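Local coordinates for restriction endonuclease PacI (PDB 3M7K) that cuts DNA at a rare eight-base-pair target site as an HNH restriction endonuclease with a beta-beta-alpha-metal active site, at the zinc ion site. Sequence-based numbering; all coordinates share one arbitrary frame.

The zinc ion site. Residues 4, 6-7, 9, 11, 24, 27. With ZN (zinc ion), chain B.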
ATOM      1  N   CYS A   4      17.732   8.069  28.605  1.00 57.58           N
ATOM      2  CA  CYS A   4      17.929   6.938  27.676  1.00 56.55           C
ATOM      3  C   CYS A   4      19.359   6.433  27.778  1.00 56.31           C
ATOM      4  O   CYS A   4      20.298   7.214  27.608  1.00 56.48           O
ATOM      5  CB  CYS A   4      17.623   7.327  26.220  1.00 56.18           C
ATOM      6  SG  CYS A   4      18.020   6.029  24.972  1.00 53.91           S
ATOM      7  N   ARG A   6      21.137   4.813  25.849  1.00 55.81           N
ATOM      8  CA  ARG A   6      21.866   4.802  24.583  1.00 55.90           C
ATOM      9  C   ARG A   6      22.332   6.202  24.134  1.00 55.02           C
ATOM     10  O   ARG A   6      23.523   6.387  23.855  1.00 55.36           O
ATOM     11  CB  ARG A   6      21.057   4.095  23.490  1.00 56.24           C
ATOM     12  CG  ARG A   6      21.684   4.166  22.106  1.00 59.65           C
ATOM     13  CD  ARG A   6      22.717   3.086  21.887  1.00 64.03           C
ATOM     14  NE  ARG A   6      22.211   2.049  20.990  1.00 68.23           N
ATOM     15  CZ  ARG A   6      22.849   1.620  19.904  1.00 70.40           C
ATOM     16  NH1 ARG A   6      24.036   2.126  19.584  1.00 71.22           N
ATOM     17  NH2 ARG A   6      22.303   0.678  19.143  1.00 72.22           N
ATOM     18  N   CYS A   7      21.410   7.171  24.070  1.00 53.60           N
ATOM     19  CA  CYS A   7      21.770   8.551  23.712  1.00 52.30           C
ATOM     20  C   CYS A   7      22.141   9.428  24.917  1.00 51.95           C
ATOM     21  O   CYS A   7      22.739  10.484  24.736  1.00 51.58           O
ATOM     22  CB  CYS A   7      20.653   9.236  22.907  1.00 51.91           C
ATOM     23  SG  CYS A   7      19.086   9.387  23.786  1.00 51.46           S
ATOM     24  N   ARG A   9      20.065  11.097  26.677  1.00 51.34           N
ATOM     25  CA  ARG A   9      19.148  12.224  26.781  1.00 51.35           C
ATOM     26  C   ARG A   9      18.145  12.038  27.908  1.00 52.02           C
ATOM     27  O   ARG A   9      17.727  10.911  28.197  1.00 52.31           O
ATOM     28  CB  ARG A   9      18.410  12.476  25.467  1.00 50.86           C
ATOM     29  CG  ARG A   9      19.289  12.993  24.343  1.00 49.67           C
ATOM     30  CD  ARG A   9      18.484  13.202  23.079  1.00 46.83           C
ATOM     31  NE  ARG A   9      17.762  11.983  22.682  1.00 45.98           N
ATOM     32  CZ  ARG A   9      16.711  11.974  21.872  1.00 44.18           C
ATOM     33  NH1 ARG A   9      16.252  13.115  21.374  1.00 43.25           N
ATOM     34  NH2 ARG A   9      16.108  10.826  21.573  1.00 44.47           N
ATOM     35  N   LEU A  11      14.479  12.441  28.873  1.00 53.33           N
ATOM     36  CA  LEU A  11      13.262  12.385  28.023  1.00 53.17           C
ATOM     37  C   LEU A  11      11.988  11.953  28.738  1.00 53.57           C
ATOM     38  O   LEU A  11      12.030  11.141  29.653  1.00 54.36           O
ATOM     39  CB  LEU A  11      13.465  11.383  26.874  1.00 52.88           C
ATOM     40  CG  LEU A  11      14.705  11.430  25.994  1.00 51.67           C
ATOM     41  CD1 LEU A  11      14.815  10.136  25.235  1.00 51.98           C
ATOM     42  CD2 LEU A  11      14.645  12.614  25.056  1.00 50.01           C
ATOM     43  N   CYS A  24      15.253   4.572  23.578  1.00 47.00           N
ATOM     44  CA  CYS A  24      14.217   5.536  23.230  1.00 44.00           C
ATOM     45  C   CYS A  24      13.823   5.387  21.736  1.00 42.25           C
ATOM     46  O   CYS A  24      14.521   4.710  20.958  1.00 40.94           O
ATOM     47  CB  CYS A  24      14.658   6.964  23.544  1.00 43.60           C
ATOM     48  SG  CYS A  24      15.813   7.702  22.368  1.00 42.94           S
ATOM     49  N   CYS A  27      16.590   6.581  19.263  1.00 38.25           N
ATOM     50  CA  CYS A  27      17.709   5.650  19.142  1.00 39.33           C
ATOM     51  C   CYS A  27      17.326   4.418  18.320  1.00 39.01           C
ATOM     52  O   CYS A  27      18.097   3.972  17.468  1.00 39.37           O
ATOM     53  CB  CYS A  27      18.228   5.234  20.523  1.00 39.57           C
ATOM     54  SG  CYS A  27      19.254   6.483  21.384  1.00 41.95           S
TER
HETATM   55 ZN    ZN B 144      17.967   7.321  23.093  1.00 37.76          ZN
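Four cysteine sulfurs hold this zinc in a four-cysteine site of zinc-finger type near the N-terminus, built from two CxxC pairs. Cys4 and Cys7 (CPRC) sit in the loop after strand 2-3; Cys24 and Cys27 (CKGC) straddle the start of helix 25-40. The ion thus ties the N-terminal turn to that helix, and its role is probably structural, since the HNH active site uses a magnesium ion.

The coordination is close to tetrahedral, with S-Zn-S angles from 104° to 113°. Cys4 SG lies 2.3 Å from ZN and swings anti to its own backbone N (chi1 174°), whereas Cys7 and Cys24 tuck SG into the crowded position between backbone N and carbonyl carbon. Cys27, already in the helix, points SG anti to its carbonyl carbon.

Backbone amides donate to the sulfurs: Arg6 N to Cys4 SG at 3.5 Å, Cys24 N to the same sulfur across from the other pair at 3.4 Å, and Cys27 N back to Cys24 SG. Cys7 SG, 2.5 Å from ZN, is served by Arg9 twice, through its backbone N and through NE at 3.1 Å. That NE bond is nearly straight and lies in the guanidinium plane, whose edge also faces Cys24 SG, with a weak NH2 contact. Leu11 CD2 covers one guanidinium face, 3.8 Å above its plane, and probably helps hold the group with its edge toward the two sulfurs. This positive group would be expected to offset some charge on the sulfurs, probably thiolates. A serine at Cys7 would probably weaken zinc binding and loosen Arg9, because the sulfur that bonds the metal and accepts both Arg9 bonds would be gone.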